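Local coordinates for Beta/alpha-amylase (Paenibacillus polymyxa, PDB 3VOC), which hydrolyses alpha-1,4-glucosidic linkages of starch, its beta-amylase domain, the part described here, removing successive maltose units from the non-reducing chain ends, at residues 110-114 with 180-186; 222-226 with 241-245; 1-7 with 376-382. All blocks are in the same frame, centred on the assembly; numbering follows the deposited sequence. Where two conformers were deposited one is given.

Contact 1: 110-114 with 180-186; sequences FKDES and RGKFQAY
Phe110 and Lys111 are extended and form one strand of a small antiparallel hairpin with 117-118; from Asp112 the chain turns off. The loop 180-186 is irregular and runs, end to end, 106° away from 110-114. The backbones come closest at Asp112 and Gln184, whose CA atoms lie 4.4 Å apart, and at Lys111 and Tyr186, 4.8 Å between CA atoms. One backbone hydrogen bond joins them, Tyr186 N to Lys111 O at 3.0 Å, and a CA-H...O contact from Asp112 CA to Phe183 O (3.3 Å) lies beside it. Asp112, chi1 p, closes an Asx turn: Ser114 N donates to its OD1 at 2.8 Å. Glu113 (chi1 m, chi2 t) reaches across so that OE2 accepts from Phe183 N (2.9 Å) and forms a salt bridge with Arg180 NH2 (2.9 Å); Arg180 NH1 also donates to OE2 at 3.1 Å. The Tyr186 ring takes Glu113 CA over its face in a CH-pi contact, 3.9 Å to the centroid, and its OH bonds Pro225 O. Lys182, extended, gives NZ to Ser114 OG at 2.8 Å. Water 2 links Asp112 OD2 with Gln184 NE2, and water 3 links OD2 with Lys182 NZ. Glu113 thus binds the NH1 and NH2 side of the Arg180 guanidinium and a backbone amide with one carboxylate, while Asp229 takes NE. The other direct hydrogen bonds across this GH14-domain contact involve side chains.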
ATOM      1  N   PHE A 110     -16.000  -0.865   2.021  1.00 17.11           N
ATOM      2  CA  PHE A 110     -15.675  -0.517   3.402  1.00 17.14           C
ATOM      3  C   PHE A 110     -16.656   0.539   3.853  1.00 17.24           C
ATOM      4  O   PHE A 110     -17.069   1.377   3.065  1.00 17.45           O
ATOM      5  CB  PHE A 110     -14.261   0.053   3.497  1.00 16.68           C
ATOM      6  CG  PHE A 110     -13.174  -0.905   3.056  1.00 16.71           C
ATOM      7  CD1 PHE A 110     -12.567  -1.763   3.972  1.00 17.15           C
ATOM      8  CD2 PHE A 110     -12.731  -0.914   1.729  1.00 17.74           C
ATOM      9  CE1 PHE A 110     -11.549  -2.641   3.566  1.00 18.20           C
ATOM     10  CE2 PHE A 110     -11.713  -1.780   1.308  1.00 19.19           C
ATOM     11  CZ  PHE A 110     -11.112  -2.640   2.234  1.00 19.26           C
ATOM     12  N   LYS A 111     -17.042   0.500   5.122  1.00 17.90           N
ATOM     13  CA  LYS A 111     -17.874   1.547   5.672  1.00 18.41           C
ATOM     14  C   LYS A 111     -17.236   2.023   6.972  1.00 17.94           C
ATOM     15  O   LYS A 111     -16.755   1.216   7.765  1.00 17.67           O
ATOM     16  CB  LYS A 111     -19.291   1.002   5.879  1.00 19.33           C
ATOM     17  CG  LYS A 111     -20.342   2.017   6.246  1.00 22.09           C
ATOM     18  CD  LYS A 111     -21.766   1.492   5.960  1.00 22.91           C
ATOM     19  CE  LYS A 111     -22.105   1.504   4.471  1.00 25.60           C
ATOM     20  NZ  LYS A 111     -23.574   1.378   4.209  1.00 26.22           N
ATOM     21  N   ASP A 112     -17.214   3.332   7.170  1.00 17.40           N
ATOM     22  CA  ASP A 112     -16.576   3.905   8.343  1.00 17.50           C
ATOM     23  C   ASP A 112     -17.502   4.079   9.546  1.00 17.79           C
ATOM     24  O   ASP A 112     -18.663   3.698   9.496  1.00 17.01           O
ATOM     25  CB  ASP A 112     -15.815   5.198   7.990  1.00 17.73           C
ATOM     26  CG  ASP A 112     -16.712   6.425   7.804  1.00 16.88           C
ATOM     27  OD1 ASP A 112     -17.924   6.407   8.103  1.00 18.25           O
ATOM     28  OD2 ASP A 112     -16.159   7.452   7.374  1.00 17.24           O
ATOM     29  N   GLU A 113     -16.953   4.644  10.628  1.00 18.40           N
ATOM     30  CA  GLU A 113     -17.671   4.857  11.885  1.00 18.93           C
ATOM     31  C   GLU A 113     -18.960   5.664  11.730  1.00 19.98           C
ATOM     32  O   GLU A 113     -19.876   5.511  12.537  1.00 20.14           O
ATOM     33  CB  GLU A 113     -16.756   5.549  12.903  1.00 19.43           C
ATOM     34  CG  GLU A 113     -15.499   4.741  13.260  1.00 18.44           C
ATOM     35  CD  GLU A 113     -14.565   5.506  14.168  1.00 17.86           C
ATOM     36  OE1 GLU A 113     -15.028   6.421  14.896  1.00 21.28           O
ATOM     37  OE2 GLU A 113     -13.373   5.182  14.168  1.00 16.16           O
ATOM     38  N   SER A 114     -19.033   6.498  10.692  1.00 20.31           N
ATOM     39  CA  SER A 114     -20.204   7.354  10.444  1.00 21.14           C
ATOM     40  C   SER A 114     -21.110   6.867   9.303  1.00 21.18           C
ATOM     41  O   SER A 114     -22.043   7.573   8.896  1.00 21.52           O
ATOM     42  CB  SER A 114     -19.748   8.795  10.163  1.00 21.40           C
ATOM     43  OG  SER A 114     -18.874   9.259  11.183  1.00 23.04           O
ATOM     44  N   ARG A 180      -7.059  11.466  12.665  1.00 16.14           N
ATOM     45  CA  ARG A 180      -6.600  10.076  12.768  1.00 16.69           C
ATOM     46  C   ARG A 180      -7.321   9.201  11.754  1.00 16.64           C
ATOM     47  O   ARG A 180      -6.906   8.068  11.500  1.00 16.47           O
ATOM     48  CB  ARG A 180      -6.792   9.505  14.177  1.00 17.68           C
ATOM     49  CG  ARG A 180      -8.229   9.456  14.620  1.00 18.58           C
ATOM     50  CD  ARG A 180      -8.601   8.210  15.441  1.00 20.01           C
ATOM     51  NE  ARG A 180     -10.054   8.279  15.581  1.00 20.30           N
ATOM     52  CZ  ARG A 180     -10.920   7.341  15.220  1.00 21.01           C
ATOM     53  NH1 ARG A 180     -10.509   6.154  14.778  1.00 21.84           N
ATOM     54  NH2 ARG A 180     -12.217   7.587  15.343  1.00 22.39           N
ATOM     55  N   GLY A 181      -8.399   9.735  11.183  1.00 15.66           N
ATOM     56  CA  GLY A 181      -9.258   8.950  10.310  1.00 15.56           C
ATOM     57  C   GLY A 181     -10.250   8.157  11.131  1.00 15.96           C
ATOM     58  O   GLY A 181     -10.549   8.512  12.291  1.00 15.55           O
ATOM     59  N   LYS A 182     -10.776   7.081  10.544  1.00 15.52           N
ATOM     60  CA  LYS A 182     -11.828   6.295  11.203  1.00 15.81           C
ATOM     61  C   LYS A 182     -11.634   4.806  10.933  1.00 15.72           C
ATOM     62  O   LYS A 182     -11.100   4.435   9.876  1.00 15.53           O
ATOM     63  CB  LYS A 182     -13.224   6.730  10.717  1.00 15.13           C
ATOM     64  CG  LYS A 182     -13.624   8.124  11.179  1.00 16.20           C
ATOM     65  CD  LYS A 182     -14.936   8.599  10.589  1.00 15.19           C
ATOM     66  CE  LYS A 182     -15.232  10.051  11.026  1.00 18.17           C
ATOM     67  NZ  LYS A 182     -16.531  10.519  10.433  1.00 18.01           N
ATOM     68  N   PHE A 183     -12.060   3.970  11.890  1.00 15.10           N
ATOM     69  CA  PHE A 183     -12.166   2.519  11.673  1.00 15.65           C
ATOM     70  C   PHE A 183     -13.116   2.218  10.506  1.00 15.69           C
ATOM     71  O   PHE A 183     -14.057   2.965  10.264  1.00 16.58           O
ATOM     72  CB  PHE A 183     -12.631   1.792  12.952  1.00 15.05           C
ATOM     73  CG  PHE A 183     -11.610   1.790  14.061  1.00 14.51           C
ATOM     74  CD1 PHE A 183     -11.897   2.379  15.283  1.00 14.93           C
ATOM     75  CD2 PHE A 183     -10.375   1.179  13.895  1.00 15.42           C
ATOM     76  CE1 PHE A 183     -10.958   2.387  16.313  1.00 15.29           C
ATOM     77  CE2 PHE A 183      -9.419   1.178  14.933  1.00 13.54           C
ATOM     78  CZ  PHE A 183      -9.716   1.778  16.142  1.00 14.50           C
ATOM     79  N   GLN A 184     -12.867   1.113   9.807  1.00 16.34           N
ATOM     80  CA  GLN A 184     -13.498   0.821   8.519  1.00 16.49           C
ATOM     81  C   GLN A 184     -14.138  -0.564   8.516  1.00 17.11           C
ATOM     82  O   GLN A 184     -14.038  -1.320   7.531  1.00 17.34           O
ATOM     83  CB  GLN A 184     -12.443   0.924   7.408  1.00 16.53           C
ATOM     84  CG  GLN A 184     -11.793   2.312   7.287  1.00 16.58           C
ATOM     85  CD  GLN A 184     -12.789   3.368   6.821  1.00 18.26           C
ATOM     86  OE1 GLN A 184     -13.626   3.095   5.966  1.00 17.97           O
ATOM     87  NE2 GLN A 184     -12.697   4.582   7.381  1.00 14.83           N
ATOM     88  N   ALA A 185     -14.789  -0.905   9.630  1.00 17.59           N
ATOM     89  CA  ALA A 185     -15.350  -2.233   9.810  1.00 17.52           C
ATOM     90  C   ALA A 185     -16.850  -2.169  10.055  1.00 17.76           C
ATOM     91  O   ALA A 185     -17.387  -2.970  10.831  1.00 17.56           O
ATOM     92  CB  ALA A 185     -14.639  -2.955  10.981  1.00 18.00           C
ATOM     93  N   TYR A 186     -17.531  -1.241   9.371  1.00 17.04           N
ATOM     94  CA  TYR A 186     -18.950  -0.977   9.668  1.00 17.01           C
ATOM     95  C   TYR A 186     -19.949  -1.493   8.663  1.00 17.10           C
ATOM     96  O   TYR A 186     -21.164  -1.345   8.857  1.00 16.65           O
ATOM     97  CB  TYR A 186     -19.186   0.491  10.064  1.00 16.74           C
ATOM     98  CG  TYR A 186     -18.347   0.811  11.275  1.00 16.90           C
ATOM     99  CD1 TYR A 186     -18.870   0.701  12.575  1.00 18.50           C
ATOM    100  CD2 TYR A 186     -17.003   1.125  11.136  1.00 16.77           C
ATOM    101  CE1 TYR A 186     -18.057   0.952  13.702  1.00 16.85           C
ATOM    102  CE2 TYR A 186     -16.196   1.370  12.234  1.00 16.27           C
ATOM    103  CZ  TYR A 186     -16.723   1.281  13.518  1.00 17.39           C
ATOM    104  OH  TYR A 186     -15.900   1.547  14.601  1.00 16.08           O
TER
HETATM  105  O   HOH W   1     -16.393  -2.094   6.412  1.00 14.23           O
HETATM  106  O   HOH W   2     -13.586   7.291   6.472  1.00 17.86           O
HETATM  107  O   HOH W   3     -17.060   9.873   7.696  1.00 20.97           O

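Contact 2: 222-226 with 241-245; sequences INPPT and YGKDF
A proline-rich, irregular segment, 222-226, lies against one turn of helix 240-268, within which Phe245 N donates to Tyr241 O at 2.8 Å. Pro224 and Pro225 are extended (phi/psi -66/174° and -55/132°). The closest CA pair is Pro224 and Phe245 at 6.8 Å, so side chains bridge the gap. Tyr241 and Phe245, one helical turn apart and both chi1 t, point their CA-to-CB bonds toward the loop.

Polar contact comes down to one hydrogen bond: Tyr241 OH donates to Asn223 O at 2.7 Å. The ring meets the loop by its edge, and its hydroxyl also lies 3.1 Å from Pro225 N, which has no hydrogen to offer.

The apolar part belongs to Phe245. Pro225 CD sits over the face of its ring, 3.5 Å from the centroid and 14° off the normal, a proline CH-pi contact. Pro224 CB approaches Phe245 CE1 at 3.6 Å.

This is structural packing away from the annotated sites. Around it, Ile222 reaches helices 188-202 and 205-212, Trp212 of the latter meets the Tyr241 ring edge-to-face, and Pro224 packs on Lys191, so the loop is held between helix 240-268 and helix 188-202.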
ATOM      1  N   ILE A 222     -22.639  -7.517  19.404  1.00 20.92           N
ATOM      2  CA  ILE A 222     -21.205  -7.293  19.265  1.00 19.85           C
ATOM      3  C   ILE A 222     -20.975  -6.353  18.087  1.00 20.18           C
ATOM      4  O   ILE A 222     -21.426  -6.618  16.974  1.00 19.54           O
ATOM      5  CB  ILE A 222     -20.442  -8.606  19.023  1.00 19.77           C
ATOM      6  CG1 ILE A 222     -20.573  -9.534  20.235  1.00 18.53           C
ATOM      7  CG2 ILE A 222     -18.962  -8.322  18.661  1.00 17.77           C
ATOM      8  CD1 ILE A 222     -20.080 -10.952  19.973  1.00 19.04           C
ATOM      9  N   ASN A 223     -20.261  -5.262  18.348  1.00 20.44           N
ATOM     10  CA  ASN A 223     -19.953  -4.270  17.326  1.00 20.77           C
ATOM     11  C   ASN A 223     -18.512  -3.790  17.436  1.00 19.88           C
ATOM     12  O   ASN A 223     -17.916  -3.905  18.505  1.00 19.97           O
ATOM     13  CB  ASN A 223     -20.884  -3.074  17.483  1.00 20.81           C
ATOM     14  CG  ASN A 223     -22.279  -3.373  17.019  1.00 23.87           C
ATOM     15  OD1 ASN A 223     -22.521  -3.534  15.828  1.00 26.60           O
ATOM     16  ND2 ASN A 223     -23.215  -3.444  17.961  1.00 25.73           N
ATOM     17  N   PRO A 224     -17.961  -3.216  16.344  1.00 19.43           N
ATOM     18  CA  PRO A 224     -16.699  -2.483  16.442  1.00 19.24           C
ATOM     19  C   PRO A 224     -16.929  -1.234  17.314  1.00 19.76           C
ATOM     20  O   PRO A 224     -18.077  -0.968  17.680  1.00 18.74           O
ATOM     21  CB  PRO A 224     -16.412  -2.086  14.984  1.00 18.92           C
ATOM     22  CG  PRO A 224     -17.191  -3.053  14.176  1.00 19.44           C
ATOM     23  CD  PRO A 224     -18.450  -3.244  14.955  1.00 18.69           C
ATOM     24  N   PRO A 225     -15.862  -0.472  17.638  1.00 20.37           N
ATOM     25  CA  PRO A 225     -16.034   0.697  18.508  1.00 21.70           C
ATOM     26  C   PRO A 225     -17.078   1.642  17.955  1.00 22.90           C
ATOM     27  O   PRO A 225     -17.091   1.916  16.767  1.00 22.56           O
ATOM     28  CB  PRO A 225     -14.653   1.349  18.480  1.00 21.02           C
ATOM     29  CG  PRO A 225     -13.739   0.202  18.274  1.00 21.01           C
ATOM     30  CD  PRO A 225     -14.446  -0.657  17.277  1.00 20.28           C
ATOM     31  N   THR A 226     -17.991   2.059  18.822  0.55 24.05           N
ATOM     32  CA  THR A 226     -19.115   2.893  18.426  0.55 25.48           C
ATOM     33  C   THR A 226     -18.796   4.335  18.804  0.55 26.39           C
ATOM     34  O   THR A 226     -19.691   5.166  18.982  0.55 26.49           O
ATOM     35  CB  THR A 226     -20.430   2.402  19.079  0.55 25.45           C
ATOM     36  OG1 THR A 226     -20.189   2.080  20.456  0.55 25.62           O
ATOM     37  CG2 THR A 226     -20.943   1.154  18.363  0.55 26.13           C
ATOM     38  N   TYR A 241     -11.629  -6.529  25.108  1.00 17.53           N
ATOM     39  CA  TYR A 241     -12.451  -6.309  23.913  1.00 17.86           C
ATOM     40  C   TYR A 241     -11.675  -5.537  22.843  1.00 17.49           C
ATOM     41  O   TYR A 241     -11.656  -5.920  21.670  1.00 17.78           O
ATOM     42  CB  TYR A 241     -13.741  -5.552  24.261  1.00 17.91           C
ATOM     43  CG  TYR A 241     -14.314  -4.817  23.060  1.00 18.39           C
ATOM     44  CD1 TYR A 241     -15.023  -5.504  22.064  1.00 17.14           C
ATOM     45  CD2 TYR A 241     -14.143  -3.436  22.918  1.00 19.02           C
ATOM     46  CE1 TYR A 241     -15.531  -4.826  20.935  1.00 18.19           C
ATOM     47  CE2 TYR A 241     -14.645  -2.752  21.796  1.00 19.50           C
ATOM     48  CZ  TYR A 241     -15.328  -3.451  20.814  1.00 19.51           C
ATOM     49  OH  TYR A 241     -15.826  -2.754  19.728  1.00 19.62           O
ATOM     50  N   GLY A 242     -11.052  -4.437  23.253  1.00 17.33           N
ATOM     51  CA  GLY A 242     -10.326  -3.570  22.322  1.00 16.81           C
ATOM     52  C   GLY A 242      -9.160  -4.271  21.650  1.00 17.52           C
ATOM     53  O   GLY A 242      -8.918  -4.080  20.448  1.00 17.22           O
ATOM     54  N   LYS A 243      -8.447  -5.096  22.419  1.00 16.73           N
ATOM     55  CA  LYS A 243      -7.361  -5.896  21.869  1.00 17.77           C
ATOM     56  C   LYS A 243      -7.878  -6.943  20.897  1.00 17.10           C
ATOM     57  O   LYS A 243      -7.280  -7.149  19.857  1.00 16.19           O
ATOM     58  CB  LYS A 243      -6.522  -6.565  22.970  1.00 18.16           C
ATOM     59  CG  LYS A 243      -5.650  -5.589  23.767  1.00 21.92           C
ATOM     60  CD  LYS A 243      -5.021  -6.270  24.995  1.00 26.05           C
ATOM     61  CE  LYS A 243      -3.747  -5.541  25.447  1.00 31.32           C
ATOM     62  NZ  LYS A 243      -3.948  -4.065  25.613  1.00 32.76           N
ATOM     63  N   ASP A 244      -8.977  -7.610  21.244  1.00 17.07           N
ATOM     64  CA  ASP A 244      -9.612  -8.539  20.317  1.00 16.94           C
ATOM     65  C   ASP A 244     -10.055  -7.846  19.026  1.00 16.40           C
ATOM     66  O   ASP A 244      -9.876  -8.391  17.937  1.00 15.88           O
ATOM     67  CB  ASP A 244     -10.809  -9.257  20.967  1.00 17.03           C
ATOM     68  CG  ASP A 244     -10.425 -10.587  21.586  1.00 18.82           C
ATOM     69  OD1 ASP A 244      -9.560 -11.290  21.022  1.00 21.28           O
ATOM     70  OD2 ASP A 244     -11.004 -10.958  22.627  1.00 18.56           O
ATOM     71  N   PHE A 245     -10.662  -6.663  19.146  1.00 15.75           N
ATOM     72  CA  PHE A 245     -11.096  -5.949  17.949  1.00 15.57           C
ATOM     73  C   PHE A 245      -9.896  -5.578  17.055  1.00 15.66           C
ATOM     74  O   PHE A 245      -9.911  -5.840  15.848  1.00 15.03           O
ATOM     75  CB  PHE A 245     -11.916  -4.683  18.257  1.00 15.75           C
ATOM     76  CG  PHE A 245     -12.113  -3.817  17.041  1.00 15.05           C
ATOM     77  CD1 PHE A 245     -12.945  -4.245  16.005  1.00 15.98           C
ATOM     78  CD2 PHE A 245     -11.424  -2.617  16.900  1.00 16.56           C
ATOM     79  CE1 PHE A 245     -13.104  -3.491  14.855  1.00 16.00           C
ATOM     80  CE2 PHE A 245     -11.583  -1.848  15.750  1.00 17.00           C
ATOM     81  CZ  PHE A 245     -12.437  -2.296  14.720  1.00 15.67           C
TER

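Contact 3: 1-7 with 376-382; sequences AVADDFQ and ITKFGYH
His382 ND1 donates to Asp5 OD1 at 2.6 Å, a His-carboxylate hydrogen bond at the N-terminal end of the TIM-barrel strands, where the N-terminal segment entering the first barrel strand, 7-11, meets the turn leading from helix 367-378 into the last, 383-386. Asp5, chi1 p, also forms a salt bridge with Arg355 through OD2. The backbone bonds follow: the terminal Ala1 N donates to Thr377 O at 2.7 Å, Ala3 N to Tyr381 O at 2.9 Å, and Gln7 N, weakly, to His382 O at 3.4 Å. CA-H...O contacts reinforce them, Gly380 CA to Ala1 O and Phe6 CA to His382 O, each 3.3 Å.

In the backbone, Ala3 to Phe6 make a type I beta turn closed by Phe6 N to Ala3 O (3.0 Å), which brings Asp5 round to the imidazole. On the other side, Phe379 is the first residue to leave helical angles, and Gly380 takes positive phi (61°, psi 42°); Tyr381 N bonds back to Ile376 O at 3.1 Å. The nearest CA pairs are Ala1 with Thr377 (4.0 Å), Val2 with Gly380 (4.2 Å) and Phe6 with His382 (4.3 Å).

The packing is mainly apolar. Val2 CG1 meets Ile376 CG1 at 3.8 Å, and Phe6, chi1 t, brings CZ to 3.7 Å from Ile376 CD1; Phe6 and Ile376 both also touch Ile410 of helix 403-411. Tyr381 turns its hydroxyl away to Ser346 of helix 338-352. Ala3 CB lies over the face of the His382 ring, 3.5 Å from its centroid.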
ATOM      1  N   ALA A   1      25.254   0.526   5.340  1.00 20.25           N
ATOM      2  CA  ALA A   1      25.359   0.614   3.846  1.00 19.44           C
ATOM      3  C   ALA A   1      24.089   0.057   3.209  1.00 19.50           C
ATOM      4  O   ALA A   1      23.419  -0.792   3.814  1.00 18.68           O
ATOM      5  CB  ALA A   1      26.556  -0.178   3.372  1.00 20.27           C
ATOM      6  N   VAL A   2      23.771   0.510   1.993  1.00 18.43           N
ATOM      7  CA  VAL A   2      22.696  -0.110   1.217  1.00 17.89           C
ATOM      8  C   VAL A   2      23.047  -1.575   0.927  1.00 18.25           C
ATOM      9  O   VAL A   2      24.212  -1.977   1.008  1.00 17.76           O
ATOM     10  CB  VAL A   2      22.390   0.649  -0.103  1.00 17.85           C
ATOM     11  CG1 VAL A   2      22.076   2.125   0.180  1.00 17.38           C
ATOM     12  CG2 VAL A   2      23.562   0.519  -1.115  1.00 17.52           C
ATOM     13  N   ALA A   3      22.044  -2.369   0.591  1.00 18.02           N
ATOM     14  CA  ALA A   3      22.280  -3.764   0.250  1.00 18.90           C
ATOM     15  C   ALA A   3      23.145  -3.914  -1.011  1.00 19.40           C
ATOM     16  O   ALA A   3      23.204  -3.008  -1.855  1.00 19.35           O
ATOM     17  CB  ALA A   3      20.977  -4.480   0.089  1.00 17.84           C
ATOM     18  N   ASP A   4      23.797  -5.067  -1.134  1.00 20.05           N
ATOM     19  CA  ASP A   4      24.680  -5.363  -2.278  1.00 22.23           C
ATOM     20  C   ASP A   4      23.980  -5.262  -3.629  1.00 21.14           C
ATOM     21  O   ASP A   4      24.622  -5.009  -4.656  1.00 21.84           O
ATOM     22  CB  ASP A   4      25.300  -6.764  -2.146  1.00 23.29           C
ATOM     23  CG  ASP A   4      26.497  -6.799  -1.195  1.00 29.14           C
ATOM     24  OD1 ASP A   4      27.063  -5.723  -0.844  1.00 33.32           O
ATOM     25  OD2 ASP A   4      26.885  -7.926  -0.799  1.00 34.87           O
ATOM     26  N   ASP A   5      22.669  -5.455  -3.628  1.00 20.31           N
ATOM     27  CA  ASP A   5      21.894  -5.412  -4.862  1.00 19.49           C
ATOM     28  C   ASP A   5      21.074  -4.114  -5.008  1.00 18.83           C
ATOM     29  O   ASP A   5      20.148  -4.039  -5.819  1.00 17.95           O
ATOM     30  CB  ASP A   5      20.990  -6.669  -4.957  1.00 19.62           C
ATOM     31  CG  ASP A   5      19.959  -6.757  -3.818  1.00 20.00           C
ATOM     32  OD1 ASP A   5      19.982  -5.936  -2.881  1.00 17.63           O
ATOM     33  OD2 ASP A   5      19.107  -7.657  -3.866  1.00 22.70           O
ATOM     34  N   PHE A   6      21.407  -3.097  -4.217  1.00 18.14           N
ATOM     35  CA  PHE A   6      20.633  -1.848  -4.232  1.00 17.42           C
ATOM     36  C   PHE A   6      20.541  -1.241  -5.622  1.00 16.85           C
ATOM     37  O   PHE A   6      21.553  -1.154  -6.330  1.00 16.69           O
ATOM     38  CB  PHE A   6      21.258  -0.820  -3.298  1.00 17.11           C
ATOM     39  CG  PHE A   6      20.523   0.478  -3.269  1.00 17.36           C
ATOM     40  CD1 PHE A   6      19.364   0.615  -2.493  1.00 17.86           C
ATOM     41  CD2 PHE A   6      20.957   1.557  -4.031  1.00 18.62           C
ATOM     42  CE1 PHE A   6      18.670   1.823  -2.465  1.00 18.89           C
ATOM     43  CE2 PHE A   6      20.256   2.773  -4.015  1.00 17.61           C
ATOM     44  CZ  PHE A   6      19.114   2.902  -3.223  1.00 17.53           C
ATOM     45  N   GLN A   7      19.343  -0.821  -6.018  1.00 16.26           N
ATOM     46  CA  GLN A   7      19.192   0.005  -7.218  1.00 16.44           C
ATOM     47  C   GLN A   7      18.200   1.136  -6.973  1.00 16.24           C
ATOM     48  O   GLN A   7      17.305   1.005  -6.134  1.00 15.02           O
ATOM     49  CB  GLN A   7      18.689  -0.836  -8.398  1.00 16.48           C
ATOM     50  CG  GLN A   7      19.623  -1.938  -8.868  1.00 17.62           C
ATOM     51  CD  GLN A   7      20.929  -1.425  -9.446  1.00 19.25           C
ATOM     52  OE1 GLN A   7      21.019  -0.291  -9.888  1.00 17.46           O
ATOM     53  NE2 GLN A   7      21.951  -2.279  -9.446  1.00 21.10           N
ATOM     54  N   ILE A 376      18.289   4.508   3.946  1.00 15.95           N
ATOM     55  CA  ILE A 376      18.696   3.362   3.112  1.00 16.14           C
ATOM     56  C   ILE A 376      20.031   2.747   3.564  1.00 16.41           C
ATOM     57  O   ILE A 376      20.214   1.544   3.439  1.00 15.89           O
ATOM     58  CB  ILE A 376      18.661   3.672   1.569  1.00 16.03           C
ATOM     59  CG1 ILE A 376      19.620   4.809   1.192  1.00 15.98           C
ATOM     60  CG2 ILE A 376      17.223   4.009   1.134  1.00 14.47           C
ATOM     61  CD1 ILE A 376      19.634   5.144  -0.315  1.00 14.47           C
ATOM     62  N   THR A 377      20.941   3.572   4.094  1.00 16.86           N
ATOM     63  CA  THR A 377      22.252   3.094   4.538  1.00 17.84           C
ATOM     64  C   THR A 377      22.226   2.520   5.964  1.00 18.59           C
ATOM     65  O   THR A 377      22.969   1.582   6.253  1.00 18.96           O
ATOM     66  CB  THR A 377      23.359   4.188   4.465  1.00 18.07           C
ATOM     67  OG1 THR A 377      22.961   5.327   5.235  1.00 17.30           O
ATOM     68  CG2 THR A 377      23.624   4.619   3.012  1.00 17.41           C
ATOM     69  N   LYS A 378      21.392   3.080   6.850  1.00 18.99           N
ATOM     70  CA  LYS A 378      21.227   2.540   8.208  1.00 18.88           C
ATOM     71  C   LYS A 378      20.615   1.142   8.163  1.00 18.62           C
ATOM     72  O   LYS A 378      20.949   0.282   8.976  1.00 18.67           O
ATOM     73  CB  LYS A 378      20.321   3.432   9.064  1.00 19.24           C
ATOM     74  CG  LYS A 378      21.025   4.572   9.781  1.00 19.32           C
ATOM     75  CD  LYS A 378      20.012   5.446  10.534  1.00 19.80           C
ATOM     76  CE  LYS A 378      20.695   6.579  11.305  1.00 20.72           C
ATOM     77  NZ  LYS A 378      19.696   7.481  11.987  1.00 18.77           N
ATOM     78  N   PHE A 379      19.716   0.918   7.212  1.00 18.09           N
ATOM     79  CA  PHE A 379      18.891  -0.293   7.251  1.00 17.88           C
ATOM     80  C   PHE A 379      19.086  -1.272   6.099  1.00 17.44           C
ATOM     81  O   PHE A 379      18.307  -2.210   5.935  1.00 17.88           O
ATOM     82  CB  PHE A 379      17.420   0.094   7.431  1.00 17.77           C
ATOM     83  CG  PHE A 379      17.154   0.862   8.704  1.00 17.33           C
ATOM     84  CD1 PHE A 379      17.263   0.230   9.946  1.00 17.46           C
ATOM     85  CD2 PHE A 379      16.803   2.210   8.661  1.00 17.54           C
ATOM     86  CE1 PHE A 379      17.043   0.931  11.133  1.00 17.68           C
ATOM     87  CE2 PHE A 379      16.576   2.931   9.848  1.00 18.53           C
ATOM     88  CZ  PHE A 379      16.691   2.282  11.090  1.00 17.13           C
ATOM     89  N   GLY A 380      20.116  -1.058   5.290  1.00 17.07           N
ATOM     90  CA  GLY A 380      20.431  -2.042   4.242  1.00 16.65           C
ATOM     91  C   GLY A 380      19.305  -2.226   3.231  1.00 15.77           C
ATOM     92  O   GLY A 380      19.008  -3.358   2.813  1.00 15.35           O
ATOM     93  N   TYR A 381      18.685  -1.115   2.826  1.00 14.79           N
ATOM     94  CA  TYR A 381      17.633  -1.157   1.796  1.00 14.66           C
ATOM     95  C   TYR A 381      18.130  -1.758   0.483  1.00 14.36           C
ATOM     96  O   TYR A 381      19.301  -1.576   0.104  1.00 14.69           O
ATOM     97  CB  TYR A 381      17.028   0.235   1.562  1.00 14.43           C
ATOM     98  CG  TYR A 381      15.900   0.577   2.517  1.00 14.35           C
ATOM     99  CD1 TYR A 381      14.607   0.823   2.031  1.00 13.56           C
ATOM    100  CD2 TYR A 381      16.115   0.654   3.898  1.00 14.84           C
ATOM    101  CE1 TYR A 381      13.562   1.141   2.890  1.00 14.54           C
ATOM    102  CE2 TYR A 381      15.059   0.982   4.782  1.00 14.81           C
ATOM    103  CZ  TYR A 381      13.782   1.215   4.254  1.00 14.35           C
ATOM    104  OH  TYR A 381      12.715   1.511   5.078  1.00 15.22           O
ATOM    105  N   HIS A 382      17.245  -2.501  -0.183  1.00 14.73           N
ATOM    106  CA  HIS A 382      17.555  -3.145  -1.450  1.00 14.80           C
ATOM    107  C   HIS A 382      17.117  -2.281  -2.626  1.00 15.17           C
ATOM    108  O   HIS A 382      17.471  -2.531  -3.766  1.00 15.54           O
ATOM    109  CB  HIS A 382      16.899  -4.537  -1.520  1.00 14.84           C
ATOM    110  CG  HIS A 382      17.439  -5.492  -0.503  1.00 14.32           C
ATOM    111  ND1 HIS A 382      18.550  -6.278  -0.735  1.00 15.06           N
ATOM    112  CD2 HIS A 382      17.047  -5.755   0.766  1.00 14.05           C
ATOM    113  CE1 HIS A 382      18.801  -7.004   0.341  1.00 15.95           C
ATOM    114  NE2 HIS A 382      17.912  -6.691   1.272  1.00 14.60           N
TER

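Overall arrangement
The chain starts in contact 3: residues 1-7 lead into the first barrel strand, 7-11, and meet 376-382, just ahead of the eighth, 383-386, so this contact brings the two ends of the closed eight-stranded barrel together and spans nearly the whole domain. The other two fall within that span, in series. Contact 1 ties the hairpin strand 110-111, which follows barrel strand 73-79, to the loop after strand 153-156; contact 2 then closes a short loop ahead of helix 240-268. These two touch, through a probable hydrogen bond between Tyr186 and Pro225 and packing of Tyr186 on Pro224 and Phe183 on Phe245, whereas contact 3 lies across the chain's centre from contact 1, about 37 Å between centres.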